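Local coordinates for protein 4-alpha-glucanotransferase (Aquifex aeolicus, PDB 1TZ7) that belongs to the amylomaltase (disproportionating enzyme) family of 4-alpha-glucanotransferases and is built on a parallel eight-stranded beta/alpha barrel, at residues P242-L247 / E279-E284; S265-L270 / T323-R328; N273-W278 / Y314-Y319. All blocks are in the same frame, centred on the assembly; numbering follows the deposited sequence.

Interaction 1: P242-L247 / E279-E284; sequences PELFKL and EEHEKE
H281 reaches from its helix to the carbonyl of L244, where NE2 gives its hydrogen to L244 O at 2.6 Å. The bond is bent (136° at the hydrogen): NE2 lies in the carbonyl plane on a lone pair, while the oxygen sits 21° out of the imidazole plane. The L244 side chain lies against the same ring. Its CB and CG crowd H281 CE1 more closely than is credible, so their exact spacing is doubtful; the packing rests on the two methyls, which part beyond CG. CD1 moves over one ring face as a CH-pi contact, 4.2 Å from the H281 centroid, whereas CD2 comes within 3.8 Å of H281 CE1. Past the ring, CD1 also meets the carboxylate of E284, 3.9 Å from OE2; the other oxygen of that group is bonded to the backbone N of W288.

The contact joins a 3-10 turn, 242-244, in the loop that leads from helix 236-240 to strand 255-259, with the short helix 278-283. The excursion between the barrel strands 222-227 and 302-305 thereby folds back on itself, and L244 is also backbone-bonded to N277 just before that helix. At the more exposed edge E280 bends at chi2 and lays its CG 3.4 Å from E243 O; E280 CG and E243 CG are 3.8 Å apart, with the two side chains crossing at about a right angle. W278 and Y276 bring their rings up to the H281 imidazole.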
ATOM      1  N   PRO A 242       3.733   4.593  22.303  1.00 20.56           N
ATOM      2  CA  PRO A 242       2.509   4.083  22.939  1.00 29.80           C
ATOM      3  C   PRO A 242       1.507   5.196  23.274  1.00 31.43           C
ATOM      4  O   PRO A 242       0.304   4.999  23.135  1.00 24.49           O
ATOM      5  CB  PRO A 242       3.029   3.408  24.223  1.00 30.25           C
ATOM      6  CG  PRO A 242       4.387   3.986  24.446  1.00 27.60           C
ATOM      7  CD  PRO A 242       4.935   4.300  23.101  1.00 30.65           C
ATOM      8  N   GLU A 243       2.013   6.350  23.704  1.00 31.20           N
ATOM      9  CA  GLU A 243       1.165   7.498  24.048  1.00 28.34           C
ATOM     10  C   GLU A 243       0.342   8.016  22.846  1.00 22.97           C
ATOM     11  O   GLU A 243      -0.650   8.711  23.024  1.00 26.05           O
ATOM     12  CB  GLU A 243       2.021   8.637  24.630  1.00 32.67           C
ATOM     13  CG  GLU A 243       2.800   9.444  23.586  1.00 43.32           C
ATOM     14  CD  GLU A 243       4.039   8.717  23.080  1.00 37.14           C
ATOM     15  OE1 GLU A 243       3.890   7.748  22.332  1.00 44.65           O
ATOM     16  OE2 GLU A 243       5.155   9.122  23.433  1.00 40.92           O
ATOM     17  N   LEU A 244       0.766   7.664  21.635  1.00 22.84           N
ATOM     18  CA  LEU A 244       0.056   8.075  20.414  1.00 22.40           C
ATOM     19  C   LEU A 244      -1.168   7.174  20.126  1.00 28.98           C
ATOM     20  O   LEU A 244      -1.895   7.392  19.151  1.00 24.09           O
ATOM     21  CB  LEU A 244       1.020   8.056  19.210  1.00 23.65           C
ATOM     22  CG  LEU A 244       1.604   9.410  18.745  1.00 34.94           C
ATOM     23  CD1 LEU A 244       1.852  10.356  19.893  1.00 27.86           C
ATOM     24  CD2 LEU A 244       2.868   9.194  17.949  1.00 33.60           C
ATOM     25  N   PHE A 245      -1.385   6.176  20.979  1.00 28.02           N
ATOM     26  CA  PHE A 245      -2.513   5.253  20.829  1.00 27.46           C
ATOM     27  C   PHE A 245      -3.299   5.149  22.130  1.00 28.80           C
ATOM     28  O   PHE A 245      -2.797   5.511  23.197  1.00 22.61           O
ATOM     29  CB  PHE A 245      -2.010   3.872  20.410  1.00 27.20           C
ATOM     30  CG  PHE A 245      -1.187   3.890  19.173  1.00 25.83           C
ATOM     31  CD1 PHE A 245       0.170   4.178  19.230  1.00 27.02           C
ATOM     32  CD2 PHE A 245      -1.764   3.637  17.935  1.00 24.37           C
ATOM     33  CE1 PHE A 245       0.939   4.206  18.074  1.00 26.12           C
ATOM     34  CE2 PHE A 245      -0.998   3.664  16.777  1.00 31.75           C
ATOM     35  CZ  PHE A 245       0.354   3.949  16.849  1.00 32.45           C
ATOM     36  N   LYS A 246      -4.533   4.656  22.041  1.00 27.28           N
ATOM     37  CA  LYS A 246      -5.392   4.541  23.217  1.00 28.69           C
ATOM     38  C   LYS A 246      -5.138   3.220  23.921  1.00 30.13           C
ATOM     39  O   LYS A 246      -5.800   2.225  23.653  1.00 26.79           O
ATOM     40  CB  LYS A 246      -6.867   4.672  22.825  1.00 31.10           C
ATOM     41  CG  LYS A 246      -7.269   6.095  22.420  1.00 33.66           C
ATOM     42  CD  LYS A 246      -8.778   6.287  22.424  1.00 39.43           C
ATOM     43  CE  LYS A 246      -9.149   7.749  22.211  1.00 38.30           C
ATOM     44  NZ  LYS A 246     -10.595   7.928  21.928  1.00 37.59           N
ATOM     45  N   LEU A 247      -4.155   3.225  24.820  1.00 27.63           N
ATOM     46  CA  LEU A 247      -3.802   2.046  25.598  1.00 29.52           C
ATOM     47  C   LEU A 247      -4.022   2.315  27.082  1.00 34.40           C
ATOM     48  O   LEU A 247      -4.081   3.466  27.511  1.00 32.84           O
ATOM     49  CB  LEU A 247      -2.336   1.667  25.356  1.00 26.32           C
ATOM     50  CG  LEU A 247      -1.835   1.724  23.907  1.00 33.73           C
ATOM     51  CD1 LEU A 247      -0.344   1.391  23.844  1.00 25.69           C
ATOM     52  CD2 LEU A 247      -2.634   0.782  23.013  1.00 38.87           C
ATOM     53  N   GLU A 279      -5.700  13.441  20.569  1.00 26.86           N
ATOM     54  CA  GLU A 279      -5.416  14.607  21.387  1.00 35.79           C
ATOM     55  C   GLU A 279      -3.910  14.684  21.717  1.00 36.06           C
ATOM     56  O   GLU A 279      -3.364  15.772  21.893  1.00 30.84           O
ATOM     57  CB  GLU A 279      -6.277  14.605  22.665  1.00 32.28           C
ATOM     58  CG  GLU A 279      -5.576  14.116  23.917  1.00 51.51           C
ATOM     59  CD  GLU A 279      -6.484  14.150  25.139  1.00 71.54           C
ATOM     60  OE1 GLU A 279      -7.615  13.619  25.058  1.00 74.79           O
ATOM     61  OE2 GLU A 279      -6.067  14.713  26.178  1.00 56.00           O
ATOM     62  N   GLU A 280      -3.249  13.526  21.776  1.00 27.18           N
ATOM     63  CA  GLU A 280      -1.793  13.476  21.972  1.00 29.04           C
ATOM     64  C   GLU A 280      -1.020  13.861  20.697  1.00 33.84           C
ATOM     65  O   GLU A 280       0.064  14.433  20.773  1.00 29.29           O
ATOM     66  CB  GLU A 280      -1.362  12.085  22.432  1.00 25.34           C
ATOM     67  CG  GLU A 280       0.018  12.048  23.084  1.00 52.63           C
ATOM     68  CD  GLU A 280       0.052  12.735  24.445  1.00 53.79           C
ATOM     69  OE1 GLU A 280       1.120  13.257  24.817  1.00 57.16           O
ATOM     70  OE2 GLU A 280      -0.988  12.752  25.136  1.00 48.64           O
ATOM     71  N   HIS A 281      -1.577  13.537  19.536  1.00 28.34           N
ATOM     72  CA  HIS A 281      -0.951  13.911  18.260  1.00 32.54           C
ATOM     73  C   HIS A 281      -0.970  15.403  18.083  1.00 29.12           C
ATOM     74  O   HIS A 281       0.020  15.992  17.685  1.00 30.60           O
ATOM     75  CB  HIS A 281      -1.641  13.188  17.087  1.00 31.40           C
ATOM     76  CG  HIS A 281      -1.625  11.717  17.242  1.00 34.13           C
ATOM     77  ND1 HIS A 281      -0.576  10.940  16.824  1.00 34.42           N
ATOM     78  CD2 HIS A 281      -2.491  10.882  17.850  1.00 42.22           C
ATOM     79  CE1 HIS A 281      -0.817   9.681  17.145  1.00 43.18           C
ATOM     80  NE2 HIS A 281      -1.970   9.623  17.766  1.00 28.53           N
ATOM     81  N   GLU A 282      -2.098  16.017  18.409  1.00 29.43           N
ATOM     82  CA  GLU A 282      -2.234  17.462  18.342  1.00 32.86           C
ATOM     83  C   GLU A 282      -1.311  18.137  19.361  1.00 33.66           C
ATOM     84  O   GLU A 282      -0.782  19.214  19.111  1.00 33.44           O
ATOM     85  CB  GLU A 282      -3.693  17.868  18.592  1.00 35.74           C
ATOM     86  CG  GLU A 282      -4.047  19.260  18.083  1.00 49.45           C
ATOM     87  CD  GLU A 282      -5.545  19.455  17.888  1.00 47.53           C
ATOM     88  OE1 GLU A 282      -5.947  20.553  17.462  1.00 55.87           O
ATOM     89  OE2 GLU A 282      -6.318  18.510  18.164  1.00 56.16           O
ATOM     90  N   LYS A 283      -1.119  17.482  20.505  1.00 32.40           N
ATOM     91  CA  LYS A 283      -0.252  18.007  21.561  1.00 35.92           C
ATOM     92  C   LYS A 283       1.227  18.038  21.128  1.00 33.98           C
ATOM     93  O   LYS A 283       1.971  18.947  21.508  1.00 32.97           O
ATOM     94  CB  LYS A 283      -0.401  17.170  22.830  1.00 38.45           C
ATOM     95  CG  LYS A 283       0.343  17.725  24.031  1.00 49.50           C
ATOM     96  CD  LYS A 283       0.125  16.859  25.271  1.00 58.57           C
ATOM     97  CE  LYS A 283       1.066  17.259  26.404  1.00 64.40           C
ATOM     98  NZ  LYS A 283       1.315  16.137  27.346  1.00 68.70           N
ATOM     99  N   GLU A 284       1.641  17.043  20.338  1.00 26.35           N
ATOM    100  CA  GLU A 284       3.019  16.984  19.823  1.00 30.62           C
ATOM    101  C   GLU A 284       3.121  17.562  18.397  1.00 31.85           C
ATOM    102  O   GLU A 284       4.053  17.243  17.655  1.00 29.84           O
ATOM    103  CB  GLU A 284       3.556  15.528  19.854  1.00 32.28           C
ATOM    104  CG  GLU A 284       2.680  14.504  19.133  1.00 51.44           C
ATOM    105  CD  GLU A 284       3.479  13.578  18.214  1.00 55.40           C
ATOM    106  OE1 GLU A 284       3.126  13.481  17.018  1.00 33.68           O
ATOM    107  OE2 GLU A 284       4.457  12.946  18.691  1.00 34.53           O
TER

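Interaction 2: S265-L270 / T323-R328; sequences SKTGQL and TAVNGR
T267 meets T323 and V325 with its hydroxyl oxygen. OG1 points away from its own backbone N (chi1 169°) and settles against the opposite loop, 3.2 Å from T323 CB and 3.2 Å from V325 CG2; T323 OG1 lies 3.5 Å from T267 OG1. The T267 side chain crosses those of T323 and V325 at about a right angle, and OG1 does most of the touching, with CB behind it near V325 CG2.

Methyl groups against carbonyls and one another make up a second group. A324 turns its methyl toward 265-270, and CB comes 3.4 Å from the carbonyl oxygen of Q269. L270 points back toward 323-328, its CD1 packing 4.2 Å from A324 CB and 4.0 Å from T323 O.

Among the hydrogen bonds within and around the segments, T323 OG1 accepts a weak bond of 3.3 Å from V325 N, nearly straight at 161°, with the two-residue spacing of an ST turn. A324 O is bonded to W315 NE1, and Q269 pairs through its backbone with V259. Residues 323-327 are the latter part of the connection between the hairpin strands 313-318 and 328-331, and R328 opens the second strand, while 265-270 leads into strand 269-274, an outermost strand of the same four-stranded antiparallel sheet. The contact thus ties the hairpin's end to the start of a strand two places across the sheet from 313-318.

The fit of the two segments rests chiefly on van der Waals contact between methyl-bearing side chains, a threonine hydroxyl and backbone carbonyls.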
ATOM      1  N   SER A 265     -22.026  -5.414   4.677  1.00 81.84           N
ATOM      2  CA  SER A 265     -21.698  -6.346   5.757  1.00 79.17           C
ATOM      3  C   SER A 265     -22.754  -6.292   6.855  1.00 80.24           C
ATOM      4  O   SER A 265     -23.414  -5.269   7.045  1.00 81.15           O
ATOM      5  CB  SER A 265     -20.323  -6.019   6.344  1.00 81.79           C
ATOM      6  OG  SER A 265     -19.988  -6.916   7.390  1.00 77.77           O
ATOM      7  N   LYS A 266     -22.903  -7.398   7.580  1.00 76.95           N
ATOM      8  CA  LYS A 266     -23.981  -7.541   8.559  1.00 77.13           C
ATOM      9  C   LYS A 266     -23.563  -6.981   9.917  1.00 73.44           C
ATOM     10  O   LYS A 266     -24.342  -6.298  10.585  1.00 69.49           O
ATOM     11  CB  LYS A 266     -24.381  -9.020   8.708  1.00 80.52           C
ATOM     12  CG  LYS A 266     -24.597  -9.754   7.372  1.00 83.94           C
ATOM     13  CD  LYS A 266     -23.405 -10.670   7.025  1.00 84.16           C
ATOM     14  CE  LYS A 266     -23.107 -10.670   5.525  1.00 85.26           C
ATOM     15  NZ  LYS A 266     -21.679 -10.981   5.239  1.00 81.08           N
ATOM     16  N   THR A 267     -22.326  -7.273  10.319  1.00 71.66           N
ATOM     17  CA  THR A 267     -21.848  -6.937  11.663  1.00 69.94           C
ATOM     18  C   THR A 267     -20.539  -6.121  11.616  1.00 69.95           C
ATOM     19  O   THR A 267     -19.779  -6.089  12.590  1.00 63.39           O
ATOM     20  CB  THR A 267     -21.642  -8.228  12.498  1.00 75.45           C
ATOM     21  OG1 THR A 267     -20.937  -7.926  13.706  1.00 73.83           O
ATOM     22  CG2 THR A 267     -20.727  -9.225  11.771  1.00 80.30           C
ATOM     23  N   GLY A 268     -20.291  -5.464  10.485  1.00 62.61           N
ATOM     24  CA  GLY A 268     -19.124  -4.609  10.336  1.00 65.07           C
ATOM     25  C   GLY A 268     -17.831  -5.398  10.255  1.00 61.62           C
ATOM     26  O   GLY A 268     -17.846  -6.627  10.174  1.00 62.48           O
ATOM     27  N   GLN A 269     -16.705  -4.687  10.273  1.00 60.57           N
ATOM     28  CA  GLN A 269     -15.391  -5.327  10.282  1.00 58.37           C
ATOM     29  C   GLN A 269     -14.586  -4.882  11.495  1.00 57.75           C
ATOM     30  O   GLN A 269     -14.542  -3.695  11.826  1.00 48.28           O
ATOM     31  CB  GLN A 269     -14.612  -5.009   8.992  1.00 54.57           C
ATOM     32  CG  GLN A 269     -15.465  -4.478   7.848  1.00 66.10           C
ATOM     33  CD  GLN A 269     -14.653  -4.224   6.590  1.00 76.11           C
ATOM     34  OE1 GLN A 269     -14.320  -5.158   5.863  1.00 67.42           O
ATOM     35  NE2 GLN A 269     -14.332  -2.958   6.332  1.00 73.98           N
ATOM     36  N   LEU A 270     -13.954  -5.844  12.154  1.00 53.94           N
ATOM     37  CA  LEU A 270     -13.060  -5.558  13.262  1.00 51.81           C
ATOM     38  C   LEU A 270     -11.608  -5.678  12.798  1.00 52.26           C
ATOM     39  O   LEU A 270     -11.092  -6.783  12.620  1.00 52.74           O
ATOM     40  CB  LEU A 270     -13.329  -6.528  14.416  1.00 54.77           C
ATOM     41  CG  LEU A 270     -12.720  -6.169  15.770  1.00 54.44           C
ATOM     42  CD1 LEU A 270     -13.357  -4.912  16.333  1.00 51.75           C
ATOM     43  CD2 LEU A 270     -12.880  -7.334  16.738  1.00 59.48           C
ATOM     44  N   THR A 323     -17.061  -8.430  17.850  1.00 49.45           N
ATOM     45  CA  THR A 323     -17.452  -7.747  16.611  1.00 50.47           C
ATOM     46  C   THR A 323     -17.344  -6.226  16.769  1.00 45.64           C
ATOM     47  O   THR A 323     -17.020  -5.724  17.847  1.00 39.85           O
ATOM     48  CB  THR A 323     -18.898  -8.126  16.221  1.00 42.89           C
ATOM     49  OG1 THR A 323     -19.830  -7.332  16.965  1.00 40.67           O
ATOM     50  CG2 THR A 323     -19.230  -9.571  16.628  1.00 59.95           C
ATOM     51  N   ALA A 324     -17.630  -5.504  15.686  1.00 37.13           N
ATOM     52  CA  ALA A 324     -17.500  -4.043  15.672  1.00 45.16           C
ATOM     53  C   ALA A 324     -18.863  -3.350  15.846  1.00 45.35           C
ATOM     54  O   ALA A 324     -19.004  -2.167  15.551  1.00 37.22           O
ATOM     55  CB  ALA A 324     -16.842  -3.592  14.374  1.00 38.67           C
ATOM     56  N   VAL A 325     -19.853  -4.093  16.331  1.00 30.65           N
ATOM     57  CA  VAL A 325     -21.224  -3.592  16.413  1.00 35.19           C
ATOM     58  C   VAL A 325     -21.355  -2.495  17.473  1.00 36.55           C
ATOM     59  O   VAL A 325     -22.023  -1.485  17.250  1.00 40.03           O
ATOM     60  CB  VAL A 325     -22.229  -4.746  16.747  1.00 46.02           C
ATOM     61  CG1 VAL A 325     -23.611  -4.184  17.091  1.00 33.48           C
ATOM     62  CG2 VAL A 325     -22.323  -5.716  15.589  1.00 35.66           C
ATOM     63  N   ASN A 326     -20.712  -2.700  18.623  1.00 35.58           N
ATOM     64  CA  ASN A 326     -20.893  -1.811  19.777  1.00 42.47           C
ATOM     65  C   ASN A 326     -19.810  -0.730  19.853  1.00 43.32           C
ATOM     66  O   ASN A 326     -19.233  -0.489  20.913  1.00 41.56           O
ATOM     67  CB  ASN A 326     -20.913  -2.624  21.073  1.00 45.92           C
ATOM     68  CG  ASN A 326     -22.246  -3.290  21.317  1.00 49.38           C
ATOM     69  OD1 ASN A 326     -23.002  -2.885  22.195  1.00 66.80           O
ATOM     70  ND2 ASN A 326     -22.543  -4.319  20.536  1.00 38.48           N
ATOM     71  N   GLY A 327     -19.546  -0.082  18.724  1.00 40.48           N
ATOM     72  CA  GLY A 327     -18.599   1.018  18.678  1.00 37.64           C
ATOM     73  C   GLY A 327     -19.284   2.373  18.647  1.00 40.26           C
ATOM     74  O   GLY A 327     -20.479   2.487  18.930  1.00 31.17           O
ATOM     75  N   ARG A 328     -18.520   3.403  18.301  1.00 38.36           N
ATOM     76  CA  ARG A 328     -19.065   4.745  18.118  1.00 35.14           C
ATOM     77  C   ARG A 328     -18.144   5.588  17.253  1.00 34.88           C
ATOM     78  O   ARG A 328     -16.951   5.330  17.166  1.00 23.93           O
ATOM     79  CB  ARG A 328     -19.268   5.428  19.468  1.00 40.63           C
ATOM     80  CG  ARG A 328     -18.011   5.469  20.345  1.00 45.45           C
ATOM     81  CD  ARG A 328     -17.967   6.663  21.310  1.00 50.64           C
ATOM     82  NE  ARG A 328     -17.522   6.274  22.579  1.00 62.11           N
ATOM     83  CZ  ARG A 328     -16.314   6.426  23.119  1.00 71.74           C
ATOM     84  NH1 ARG A 328     -15.311   7.114  22.560  1.00 74.45           N
ATOM     85  NH2 ARG A 328     -16.158   5.921  24.306  1.00 71.10           N
TER

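Interaction 3: N273-W278 / Y314-Y319; sequences NPVYNW and YWEVPY
CG of Y314 stands between its backbone N and carbonyl carbon (chi1 66°), which raises the ring off the strand toward V275 and W278; E316, fully extended to its CG and CD, brings its carboxylate up beside it. Both belong to strand 313-318 of the four-stranded antiparallel sheet. The segment opposite leaves strand 269-274 for helix 278-283, with strand 255-259 lying between the two in the sheet and F255 touching both V275 and E316.

V275 packs against both side chains from one side: its CB is 3.6 Å from Y314 CE1, and its CG2 lies 3.7 Å from E316 OE1. At the other border of the tyrosine, CE2 approaches the edge of the W278 indole near its plane, 3.7 Å from CD1. The two rings are oblique, at 47°, and their side chains run past each other in opposite directions.

K246 NZ is salt-bridged to E316 OE1 and hydrogen-bonded to Y314 OH, and R328 NH1 is salt-bridged to the other oxygen, OE2, which probably favours the ionised carboxylate. Y314 OH itself donates to E316 OE1 at 3.0 Å, arriving on the anti side and 31° out of the carboxylate plane.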
ATOM      1  N   ASN A 273      -6.650  -3.106  14.944  1.00 48.33           N
ATOM      2  CA  ASN A 273      -5.624  -2.098  15.233  1.00 46.41           C
ATOM      3  C   ASN A 273      -6.018  -1.310  16.477  1.00 41.59           C
ATOM      4  O   ASN A 273      -7.188  -1.128  16.742  1.00 31.16           O
ATOM      5  CB  ASN A 273      -5.457  -1.124  14.047  1.00 41.26           C
ATOM      6  CG  ASN A 273      -5.355  -1.838  12.700  1.00 55.44           C
ATOM      7  OD1 ASN A 273      -6.364  -2.200  12.103  1.00 61.89           O
ATOM      8  ND2 ASN A 273      -4.129  -2.028  12.217  1.00 43.26           N
ATOM      9  N   PRO A 274      -5.039  -0.834  17.232  1.00 42.25           N
ATOM     10  CA  PRO A 274      -5.305   0.164  18.266  1.00 42.04           C
ATOM     11  C   PRO A 274      -5.611   1.508  17.618  1.00 29.87           C
ATOM     12  O   PRO A 274      -5.015   1.828  16.602  1.00 36.10           O
ATOM     13  CB  PRO A 274      -3.992   0.219  19.046  1.00 44.10           C
ATOM     14  CG  PRO A 274      -2.953  -0.185  18.060  1.00 47.62           C
ATOM     15  CD  PRO A 274      -3.609  -1.175  17.144  1.00 46.90           C
ATOM     16  N   VAL A 275      -6.545   2.264  18.181  1.00 26.90           N
ATOM     17  CA  VAL A 275      -6.901   3.562  17.622  1.00 28.96           C
ATOM     18  C   VAL A 275      -5.952   4.626  18.131  1.00 31.20           C
ATOM     19  O   VAL A 275      -5.298   4.448  19.156  1.00 29.15           O
ATOM     20  CB  VAL A 275      -8.365   3.963  17.961  1.00 28.73           C
ATOM     21  CG1 VAL A 275      -9.336   2.918  17.441  1.00 39.11           C
ATOM     22  CG2 VAL A 275      -8.542   4.173  19.466  1.00 29.06           C
ATOM     23  N   TYR A 276      -5.873   5.730  17.405  1.00 29.52           N
ATOM     24  CA  TYR A 276      -5.026   6.839  17.791  1.00 28.73           C
ATOM     25  C   TYR A 276      -5.646   7.600  18.963  1.00 30.45           C
ATOM     26  O   TYR A 276      -6.855   7.821  19.003  1.00 26.87           O
ATOM     27  CB  TYR A 276      -4.829   7.794  16.605  1.00 32.66           C
ATOM     28  CG  TYR A 276      -3.962   7.235  15.480  1.00 21.74           C
ATOM     29  CD1 TYR A 276      -4.404   7.255  14.164  1.00 24.91           C
ATOM     30  CD2 TYR A 276      -2.699   6.700  15.742  1.00 27.75           C
ATOM     31  CE1 TYR A 276      -3.618   6.753  13.127  1.00 31.06           C
ATOM     32  CE2 TYR A 276      -1.905   6.192  14.714  1.00 26.24           C
ATOM     33  CZ  TYR A 276      -2.373   6.223  13.406  1.00 30.10           C
ATOM     34  OH  TYR A 276      -1.594   5.726  12.373  1.00 26.88           O
ATOM     35  N   ASN A 277      -4.809   7.989  19.916  1.00 30.02           N
ATOM     36  CA  ASN A 277      -5.146   9.059  20.841  1.00 26.74           C
ATOM     37  C   ASN A 277      -4.845  10.416  20.203  1.00 31.25           C
ATOM     38  O   ASN A 277      -3.769  10.974  20.391  1.00 28.62           O
ATOM     39  CB  ASN A 277      -4.355   8.907  22.137  1.00 18.99           C
ATOM     40  CG  ASN A 277      -4.836   9.843  23.223  1.00 39.07           C
ATOM     41  OD1 ASN A 277      -5.925   9.685  23.750  1.00 42.03           O
ATOM     42  ND2 ASN A 277      -4.024  10.816  23.561  1.00 37.73           N
ATOM     43  N   TRP A 278      -5.805  10.934  19.448  1.00 25.20           N
ATOM     44  CA  TRP A 278      -5.565  12.077  18.564  1.00 32.08           C
ATOM     45  C   TRP A 278      -5.231  13.351  19.335  1.00 29.08           C
ATOM     46  O   TRP A 278      -4.553  14.237  18.818  1.00 31.25           O
ATOM     47  CB  TRP A 278      -6.767  12.312  17.653  1.00 24.06           C
ATOM     48  CG  TRP A 278      -6.707  11.512  16.390  1.00 23.33           C
ATOM     49  CD1 TRP A 278      -7.450  10.412  16.083  1.00 29.12           C
ATOM     50  CD2 TRP A 278      -5.855  11.745  15.268  1.00 24.89           C
ATOM     51  NE1 TRP A 278      -7.114   9.946  14.836  1.00 31.31           N
ATOM     52  CE2 TRP A 278      -6.137  10.747  14.312  1.00 29.08           C
ATOM     53  CE3 TRP A 278      -4.879  12.700  14.967  1.00 34.09           C
ATOM     54  CZ2 TRP A 278      -5.479  10.678  13.080  1.00 27.19           C
ATOM     55  CZ3 TRP A 278      -4.225  12.628  13.734  1.00 28.57           C
ATOM     56  CH2 TRP A 278      -4.529  11.629  12.815  1.00 28.22           C
ATOM     57  N   TYR A 314     -13.508   8.494  13.263  1.00 26.63           N
ATOM     58  CA  TYR A 314     -13.145   7.084  13.162  1.00 29.18           C
ATOM     59  C   TYR A 314     -14.011   6.214  14.065  1.00 22.17           C
ATOM     60  O   TYR A 314     -14.474   6.654  15.120  1.00 28.02           O
ATOM     61  CB  TYR A 314     -11.663   6.886  13.500  1.00 24.23           C
ATOM     62  CG  TYR A 314     -11.307   7.183  14.938  1.00 33.44           C
ATOM     63  CD1 TYR A 314     -11.258   6.168  15.885  1.00 41.55           C
ATOM     64  CD2 TYR A 314     -11.008   8.483  15.348  1.00 35.22           C
ATOM     65  CE1 TYR A 314     -10.928   6.433  17.200  1.00 42.77           C
ATOM     66  CE2 TYR A 314     -10.678   8.759  16.662  1.00 38.32           C
ATOM     67  CZ  TYR A 314     -10.639   7.729  17.587  1.00 36.56           C
ATOM     68  OH  TYR A 314     -10.312   7.993  18.895  1.00 36.95           O
ATOM     69  N   TRP A 315     -14.224   4.978  13.640  1.00 29.59           N
ATOM     70  CA  TRP A 315     -15.029   4.034  14.390  1.00 27.45           C
ATOM     71  C   TRP A 315     -14.184   3.392  15.499  1.00 25.34           C
ATOM     72  O   TRP A 315     -13.133   2.803  15.236  1.00 30.09           O
ATOM     73  CB  TRP A 315     -15.593   2.964  13.453  1.00 32.76           C
ATOM     74  CG  TRP A 315     -16.611   2.060  14.091  1.00 29.79           C
ATOM     75  CD1 TRP A 315     -16.457   0.740  14.391  1.00 36.75           C
ATOM     76  CD2 TRP A 315     -17.942   2.409  14.494  1.00 28.16           C
ATOM     77  NE1 TRP A 315     -17.606   0.244  14.958  1.00 29.91           N
ATOM     78  CE2 TRP A 315     -18.534   1.250  15.035  1.00 37.99           C
ATOM     79  CE3 TRP A 315     -18.697   3.588  14.457  1.00 40.72           C
ATOM     80  CZ2 TRP A 315     -19.840   1.235  15.532  1.00 35.12           C
ATOM     81  CZ3 TRP A 315     -20.000   3.567  14.955  1.00 48.77           C
ATOM     82  CH2 TRP A 315     -20.551   2.401  15.481  1.00 41.88           C
ATOM     83  N   GLU A 316     -14.656   3.522  16.731  1.00 18.88           N
ATOM     84  CA  GLU A 316     -13.911   3.096  17.909  1.00 30.99           C
ATOM     85  C   GLU A 316     -14.742   2.086  18.721  1.00 33.29           C
ATOM     86  O   GLU A 316     -15.829   2.407  19.181  1.00 36.95           O
ATOM     87  CB  GLU A 316     -13.600   4.314  18.774  1.00 33.78           C
ATOM     88  CG  GLU A 316     -12.806   4.018  20.024  1.00 41.93           C
ATOM     89  CD  GLU A 316     -12.584   5.256  20.872  1.00 33.60           C
ATOM     90  OE1 GLU A 316     -11.587   5.973  20.637  1.00 37.22           O
ATOM     91  OE2 GLU A 316     -13.408   5.515  21.769  1.00 45.28           O
ATOM     92  N   VAL A 317     -14.213   0.868  18.893  1.00 32.86           N
ATOM     93  CA  VAL A 317     -14.922  -0.186  19.646  1.00 44.58           C
ATOM     94  C   VAL A 317     -14.074  -0.700  20.845  1.00 44.17           C
ATOM     95  O   VAL A 317     -12.871  -0.870  20.730  1.00 34.47           O
ATOM     96  CB  VAL A 317     -15.318  -1.395  18.719  1.00 50.00           C
ATOM     97  CG1 VAL A 317     -15.484  -0.938  17.270  1.00 34.09           C
ATOM     98  CG2 VAL A 317     -14.294  -2.523  18.814  1.00 59.27           C
ATOM     99  N   PRO A 318     -14.729  -0.934  21.988  1.00 41.99           N
ATOM    100  CA  PRO A 318     -14.044  -1.439  23.200  1.00 45.61           C
ATOM    101  C   PRO A 318     -13.276  -2.756  22.980  1.00 42.92           C
ATOM    102  O   PRO A 318     -13.794  -3.689  22.342  1.00 39.27           O
ATOM    103  CB  PRO A 318     -15.200  -1.668  24.182  1.00 47.45           C
ATOM    104  CG  PRO A 318     -16.290  -0.779  23.708  1.00 50.61           C
ATOM    105  CD  PRO A 318     -16.167  -0.715  22.219  1.00 45.37           C
ATOM    106  N   TYR A 319     -12.056  -2.820  23.517  1.00 37.29           N
ATOM    107  CA  TYR A 319     -11.211  -4.008  23.386  1.00 40.20           C
ATOM    108  C   TYR A 319     -11.826  -5.178  24.137  1.00 41.71           C
ATOM    109  O   TYR A 319     -12.355  -5.011  25.243  1.00 33.90           O
ATOM    110  CB  TYR A 319      -9.800  -3.720  23.928  1.00 42.29           C
ATOM    111  CG  TYR A 319      -8.874  -4.929  23.934  1.00 44.05           C
ATOM    112  CD1 TYR A 319      -8.407  -5.482  22.741  1.00 34.58           C
ATOM    113  CD2 TYR A 319      -8.463  -5.512  25.132  1.00 53.22           C
ATOM    114  CE1 TYR A 319      -7.557  -6.585  22.740  1.00 47.07           C
ATOM    115  CE2 TYR A 319      -7.616  -6.616  25.143  1.00 52.72           C
ATOM    116  CZ  TYR A 319      -7.166  -7.147  23.943  1.00 52.06           C
ATOM    117  OH  TYR A 319      -6.330  -8.233  23.944  1.00 47.77           O
TER

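Overall arrangement
Interaction 3 is the buried one, interaction 1 is partly buried, and interaction 2 lies at the surface. Their chemistry follows: aromatic rings and a carboxylate in the buried 273-278 / 314-319, an imidazole-to-carbonyl bond with leucine packing in 242-247 / 279-284, and threonine, alanine and leucine contacts in 265-270 / 323-328. Interactions 2 and 3 both use strand 269-274 and reach the same antiparallel sheet, their centres about 13 Å apart. Interaction 1 abuts interaction 3 where the backbone N-H of K246 pairs with V275. Each of the two neighbouring contacts thus gives E316 of interaction 3 a basic residue.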